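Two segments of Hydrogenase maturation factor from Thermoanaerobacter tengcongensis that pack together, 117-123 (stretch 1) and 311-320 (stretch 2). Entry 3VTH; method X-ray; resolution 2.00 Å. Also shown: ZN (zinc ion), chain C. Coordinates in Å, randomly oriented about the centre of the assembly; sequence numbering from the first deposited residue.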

ATOM      1  N   CYS A 117       6.352  25.249  -5.269  1.00 29.96           N
ATOM      2  CA  CYS A 117       7.514  25.122  -4.387  1.00 30.25           C
ATOM      3  C   CYS A 117       8.764  24.745  -5.177  1.00 31.36           C
ATOM      4  O   CYS A 117       9.843  25.241  -4.891  1.00 32.08           O
ATOM      5  CB  CYS A 117       7.269  24.099  -3.270  1.00 28.36           C
ATOM      6  SG  CYS A 117       6.145  24.729  -1.982  1.00 29.36           S
ATOM      7  N   LEU A 118       8.606  23.864  -6.160  1.00 31.70           N
ATOM      8  CA  LEU A 118       9.725  23.444  -6.992  1.00 33.60           C
ATOM      9  C   LEU A 118      10.320  24.622  -7.777  1.00 34.96           C
ATOM     10  O   LEU A 118      11.537  24.725  -7.904  1.00 35.66           O
ATOM     11  CB  LEU A 118       9.309  22.313  -7.944  1.00 33.85           C
ATOM     12  CG  LEU A 118      10.415  21.623  -8.758  1.00 36.87           C
ATOM     13  CD1 LEU A 118      11.434  20.988  -7.835  1.00 37.76           C
ATOM     14  CD2 LEU A 118       9.808  20.555  -9.684  1.00 39.83           C
ATOM     15  N   ARG A 119       9.458  25.492  -8.298  1.00 35.53           N
ATOM     16  CA  ARG A 119       9.910  26.716  -8.984  1.00 37.66           C
ATOM     17  C   ARG A 119      10.704  27.607  -8.028  1.00 36.99           C
ATOM     18  O   ARG A 119      11.781  28.081  -8.375  1.00 37.75           O
ATOM     19  CB  ARG A 119       8.714  27.497  -9.548  1.00 38.54           C
ATOM     20  CG  ARG A 119       9.093  28.636 -10.506  1.00 43.84           C
ATOM     21  CD  ARG A 119       8.024  29.744 -10.572  1.00 49.50           C
ATOM     22  NE  ARG A 119       6.673  29.201 -10.700  1.00 52.33           N
ATOM     23  CZ  ARG A 119       5.800  29.093  -9.701  1.00 52.24           C
ATOM     24  NH1 ARG A 119       6.107  29.512  -8.476  1.00 52.99           N
ATOM     25  NH2 ARG A 119       4.610  28.563  -9.933  1.00 52.02           N
ATOM     26  N   GLU A 120      10.167  27.830  -6.828  1.00 35.74           N
ATOM     27  CA  GLU A 120      10.864  28.626  -5.814  1.00 35.81           C
ATOM     28  C   GLU A 120      12.209  27.993  -5.415  1.00 35.17           C
ATOM     29  O   GLU A 120      13.225  28.680  -5.355  1.00 35.82           O
ATOM     30  CB  GLU A 120       9.968  28.858  -4.587  1.00 34.85           C
ATOM     31  CG  GLU A 120       8.778  29.815  -4.854  1.00 37.71           C
ATOM     32  CD  GLU A 120       7.766  29.888  -3.704  1.00 39.97           C
ATOM     33  OE1 GLU A 120       6.774  30.639  -3.829  1.00 43.73           O
ATOM     34  OE2 GLU A 120       7.923  29.183  -2.689  1.00 42.07           O
ATOM     35  N   LEU A 121      12.203  26.686  -5.148  1.00 33.81           N
ATOM     36  CA  LEU A 121      13.431  25.931  -4.857  1.00 33.53           C
ATOM     37  C   LEU A 121      14.564  26.158  -5.878  1.00 34.83           C
ATOM     38  O   LEU A 121      15.734  26.228  -5.507  1.00 34.26           O
ATOM     39  CB  LEU A 121      13.116  24.429  -4.773  1.00 31.97           C
ATOM     40  CG  LEU A 121      14.221  23.460  -4.349  1.00 32.65           C
ATOM     41  CD1 LEU A 121      14.616  23.709  -2.914  1.00 29.50           C
ATOM     42  CD2 LEU A 121      13.765  21.985  -4.537  1.00 31.30           C
ATOM     43  N   LYS A 122      14.200  26.250  -7.157  1.00 35.89           N
ATOM     44  CA  LYS A 122      15.169  26.345  -8.251  1.00 38.03           C
ATOM     45  C   LYS A 122      15.429  27.787  -8.716  1.00 39.75           C
ATOM     46  O   LYS A 122      16.155  28.010  -9.681  1.00 40.89           O
ATOM     47  CB  LYS A 122      14.700  25.484  -9.428  1.00 38.52           C
ATOM     48  CG  LYS A 122      14.727  23.995  -9.135  1.00 40.06           C
ATOM     49  CD  LYS A 122      14.061  23.166 -10.235  1.00 44.28           C
ATOM     50  CE  LYS A 122      14.187  21.653  -9.945  1.00 45.64           C
ATOM     51  NZ  LYS A 122      15.607  21.148 -10.059  1.00 48.10           N
ATOM     52  N   ASP A 123      14.830  28.754  -8.027  1.00 39.50           N
ATOM     53  CA  ASP A 123      14.933  30.163  -8.405  1.00 41.77           C
ATOM     54  C   ASP A 123      16.007  30.884  -7.578  1.00 42.22           C
ATOM     55  O   ASP A 123      15.755  31.216  -6.418  1.00 41.80           O
ATOM     56  CB  ASP A 123      13.564  30.845  -8.215  1.00 41.00           C
ATOM     57  CG  ASP A 123      13.585  32.327  -8.571  1.00 43.81           C
ATOM     58  OD1 ASP A 123      12.540  32.991  -8.417  1.00 44.93           O
ATOM     59  OD2 ASP A 123      14.641  32.828  -8.993  1.00 43.83           O
ATOM     60  N   ALA A 311      10.737  14.708  -2.166  1.00 26.18           N
ATOM     61  CA  ALA A 311      11.063  15.731  -1.181  1.00 26.52           C
ATOM     62  C   ALA A 311      12.079  16.683  -1.814  1.00 26.60           C
ATOM     63  O   ALA A 311      12.765  16.301  -2.769  1.00 27.29           O
ATOM     64  CB  ALA A 311      11.615  15.100   0.084  1.00 25.70           C
ATOM     65  N   PRO A 312      12.181  17.923  -1.300  1.00 26.85           N
ATOM     66  CA  PRO A 312      13.157  18.840  -1.904  1.00 27.57           C
ATOM     67  C   PRO A 312      14.597  18.324  -1.935  1.00 27.93           C
ATOM     68  O   PRO A 312      15.320  18.627  -2.892  1.00 28.31           O
ATOM     69  CB  PRO A 312      13.048  20.095  -1.031  1.00 28.23           C
ATOM     70  CG  PRO A 312      11.623  20.048  -0.542  1.00 27.49           C
ATOM     71  CD  PRO A 312      11.381  18.598  -0.254  1.00 26.16           C
ATOM     72  N   ILE A 313      15.021  17.574  -0.912  1.00 27.03           N
ATOM     73  CA  ILE A 313      16.378  17.014  -0.910  1.00 28.15           C
ATOM     74  C   ILE A 313      16.683  16.140  -2.140  1.00 28.05           C
ATOM     75  O   ILE A 313      17.835  16.058  -2.568  1.00 29.07           O
ATOM     76  CB  ILE A 313      16.719  16.230   0.385  1.00 27.83           C
ATOM     77  CG1 ILE A 313      15.676  15.135   0.666  1.00 29.32           C
ATOM     78  CG2 ILE A 313      16.856  17.206   1.579  1.00 28.47           C
ATOM     79  CD1 ILE A 313      16.191  14.000   1.575  1.00 30.87           C
ATOM     80  N   HIS A 314      15.659  15.471  -2.683  1.00 27.35           N
ATOM     81  CA  HIS A 314      15.869  14.591  -3.848  1.00 27.15           C
ATOM     82  C   HIS A 314      16.147  15.412  -5.089  1.00 27.77           C
ATOM     83  O   HIS A 314      17.036  15.069  -5.874  1.00 28.55           O
ATOM     84  CB  HIS A 314      14.661  13.683  -4.126  1.00 26.35           C
ATOM     85  CG  HIS A 314      14.200  12.897  -2.943  1.00 26.27           C
ATOM     86  ND1 HIS A 314      15.053  12.148  -2.162  1.00 28.02           N
ATOM     87  CD2 HIS A 314      12.963  12.716  -2.429  1.00 23.86           C
ATOM     88  CE1 HIS A 314      14.365  11.562  -1.199  1.00 24.62           C
ATOM     89  NE2 HIS A 314      13.096  11.890  -1.340  1.00 26.48           N
ATOM     90  N   TYR A 315      15.383  16.488  -5.277  1.00 27.62           N
ATOM     91  CA  TYR A 315      15.619  17.387  -6.408  1.00 29.04           C
ATOM     92  C   TYR A 315      16.995  18.020  -6.335  1.00 30.18           C
ATOM     93  O   TYR A 315      17.668  18.186  -7.361  1.00 31.67           O
ATOM     94  CB  TYR A 315      14.552  18.480  -6.481  1.00 29.02           C
ATOM     95  CG  TYR A 315      13.176  17.973  -6.843  1.00 28.69           C
ATOM     96  CD1 TYR A 315      12.803  17.806  -8.174  1.00 29.91           C
ATOM     97  CD2 TYR A 315      12.234  17.683  -5.848  1.00 27.92           C
ATOM     98  CE1 TYR A 315      11.509  17.343  -8.513  1.00 30.24           C
ATOM     99  CE2 TYR A 315      10.961  17.226  -6.171  1.00 29.29           C
ATOM    100  CZ  TYR A 315      10.607  17.071  -7.505  1.00 29.75           C
ATOM    101  OH  TYR A 315       9.349  16.632  -7.805  1.00 31.40           O
ATOM    102  N   LEU A 316      17.408  18.393  -5.124  1.00 29.91           N
ATOM    103  CA  LEU A 316      18.745  18.943  -4.911  1.00 31.00           C
ATOM    104  C   LEU A 316      19.836  17.911  -5.238  1.00 31.71           C
ATOM    105  O   LEU A 316      20.812  18.209  -5.935  1.00 32.50           O
ATOM    106  CB  LEU A 316      18.888  19.456  -3.478  1.00 30.99           C
ATOM    107  CG  LEU A 316      18.047  20.692  -3.104  1.00 30.98           C
ATOM    108  CD1 LEU A 316      18.145  20.988  -1.607  1.00 31.10           C
ATOM    109  CD2 LEU A 316      18.425  21.907  -3.926  1.00 30.87           C
ATOM    110  N   LEU A 317      19.658  16.695  -4.737  1.00 31.24           N
ATOM    111  CA  LEU A 317      20.618  15.617  -4.993  1.00 32.12           C
ATOM    112  C   LEU A 317      20.735  15.321  -6.492  1.00 33.70           C
ATOM    113  O   LEU A 317      21.841  15.130  -7.001  1.00 34.52           O
ATOM    114  CB  LEU A 317      20.233  14.349  -4.213  1.00 30.40           C
ATOM    115  CG  LEU A 317      21.197  13.141  -4.301  1.00 31.27           C
ATOM    116  CD1 LEU A 317      22.659  13.546  -3.909  1.00 30.42           C
ATOM    117  CD2 LEU A 317      20.690  11.972  -3.450  1.00 27.69           C
ATOM    118  N   MET A 318      19.590  15.302  -7.181  1.00 34.48           N
ATOM    119  CA  MET A 318      19.523  15.027  -8.618  1.00 36.87           C
ATOM    120  C   MET A 318      20.308  16.003  -9.498  1.00 39.03           C
ATOM    121  O   MET A 318      20.826  15.607 -10.543  1.00 39.79           O
ATOM    122  CB  MET A 318      18.063  14.918  -9.097  1.00 36.73           C
ATOM    123  CG  MET A 318      17.331  13.638  -8.649  1.00 37.08           C
ATOM    124  SD  MET A 318      18.194  12.174  -9.272  1.00 44.92           S
ATOM    125  CE  MET A 318      17.163  10.849  -8.657  1.00 42.07           C
ATOM    126  N   GLU A 319      20.406  17.267  -9.091  1.00 40.16           N
ATOM    127  CA  GLU A 319      21.293  18.190  -9.812  1.00 43.23           C
ATOM    128  C   GLU A 319      22.794  17.883  -9.591  1.00 43.59           C
ATOM    129  O   GLU A 319      23.645  18.353 -10.360  1.00 44.80           O
ATOM    130  CB  GLU A 319      20.951  19.680  -9.563  1.00 44.15           C
ATOM    131  CG  GLU A 319      20.102  19.963  -8.332  1.00 47.38           C
ATOM    132  CD  GLU A 319      19.492  21.370  -8.287  1.00 50.79           C
ATOM    133  OE1 GLU A 319      18.267  21.483  -8.023  1.00 53.40           O
ATOM    134  OE2 GLU A 319      20.226  22.354  -8.491  1.00 53.31           O
ATOM    135  N   GLU A 320      23.117  17.081  -8.572  1.00 42.21           N
ATOM    136  CA  GLU A 320      24.526  16.770  -8.264  1.00 43.02           C
ATOM    137  C   GLU A 320      25.020  15.441  -8.833  1.00 42.69           C
ATOM    138  O   GLU A 320      26.218  15.286  -9.072  1.00 43.68           O
ATOM    139  CB  GLU A 320      24.814  16.828  -6.754  1.00 42.71           C
ATOM    140  CG  GLU A 320      24.540  18.174  -6.073  1.00 44.46           C
ATOM    141  CD  GLU A 320      25.275  19.351  -6.712  1.00 49.47           C
ATOM    142  OE1 GLU A 320      26.465  19.212  -7.074  1.00 51.10           O
ATOM    143  OE2 GLU A 320      24.659  20.435  -6.832  1.00 52.97           O
TER
HETATM  144 ZN    ZN C 801       4.257  23.458  -2.242  1.00 27.74          ZN
HETATM  145  O   HOH W   1      16.510  18.280  -9.810  1.00 21.31           O

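A small helix-helix contact often rests on a few apolar side chains, with a charged pair at its margin, and this pair of segments is a compact example. The helices run at 45° to each other, their axes no closer than 11.2 Å, so side chains must span the gap; together they bury 289 Å².

Leu118 and Leu121, one helical turn apart, both direct their CA-to-CB bonds toward the partner and both adopt the t,p rotamer common for leucine in helices, with chi1 near 180°. In Leu118 this carries CD1 over one face of the Tyr315 ring, 3.6 Å from the ring centroid and 15° off its normal: a CH-pi contact, in which a methyl group meets the aromatic face. The m rotamer of Tyr315, with chi2 at -85°, sets the ring to receive it. Leu121 is buried. Its CD2 lies 4.0 Å from CB of Pro312 and 4.1 Å from CB of Tyr315, and its CD1 is 4.3 Å from CD2 of Leu316; both methyls lie near Pro312 CB. Leu316 starts sideways, but its m,t conformation brings its end nearer. Pro312 suits the first turn of its helix, where its lack of an amide hydrogen costs no helical hydrogen bond, and it offers a rigid apolar surface.

Lys122 closes the exposed margin. Its CB also points sideways; chi2 and chi3 are t, extending the chain, and chi4 of -69° turns the ammonium at the end. Lys122 NZ meets OE1 of Glu319 at 3.4 Å, a salt bridge with a weak hydrogen bond; Glu319 points its CA-to-CB bond toward the partner, with an off-well chi1 of 19°. Water 1 forms a separate bridge, its O accepting from Lys122 NZ at 3.0 Å and donating to Tyr315 O at 2.7 Å. Lys122 CE comes within 4.5 Å of Tyr315 CD1. Outside the contact, Cys117 SG binds zinc at 2.3 Å.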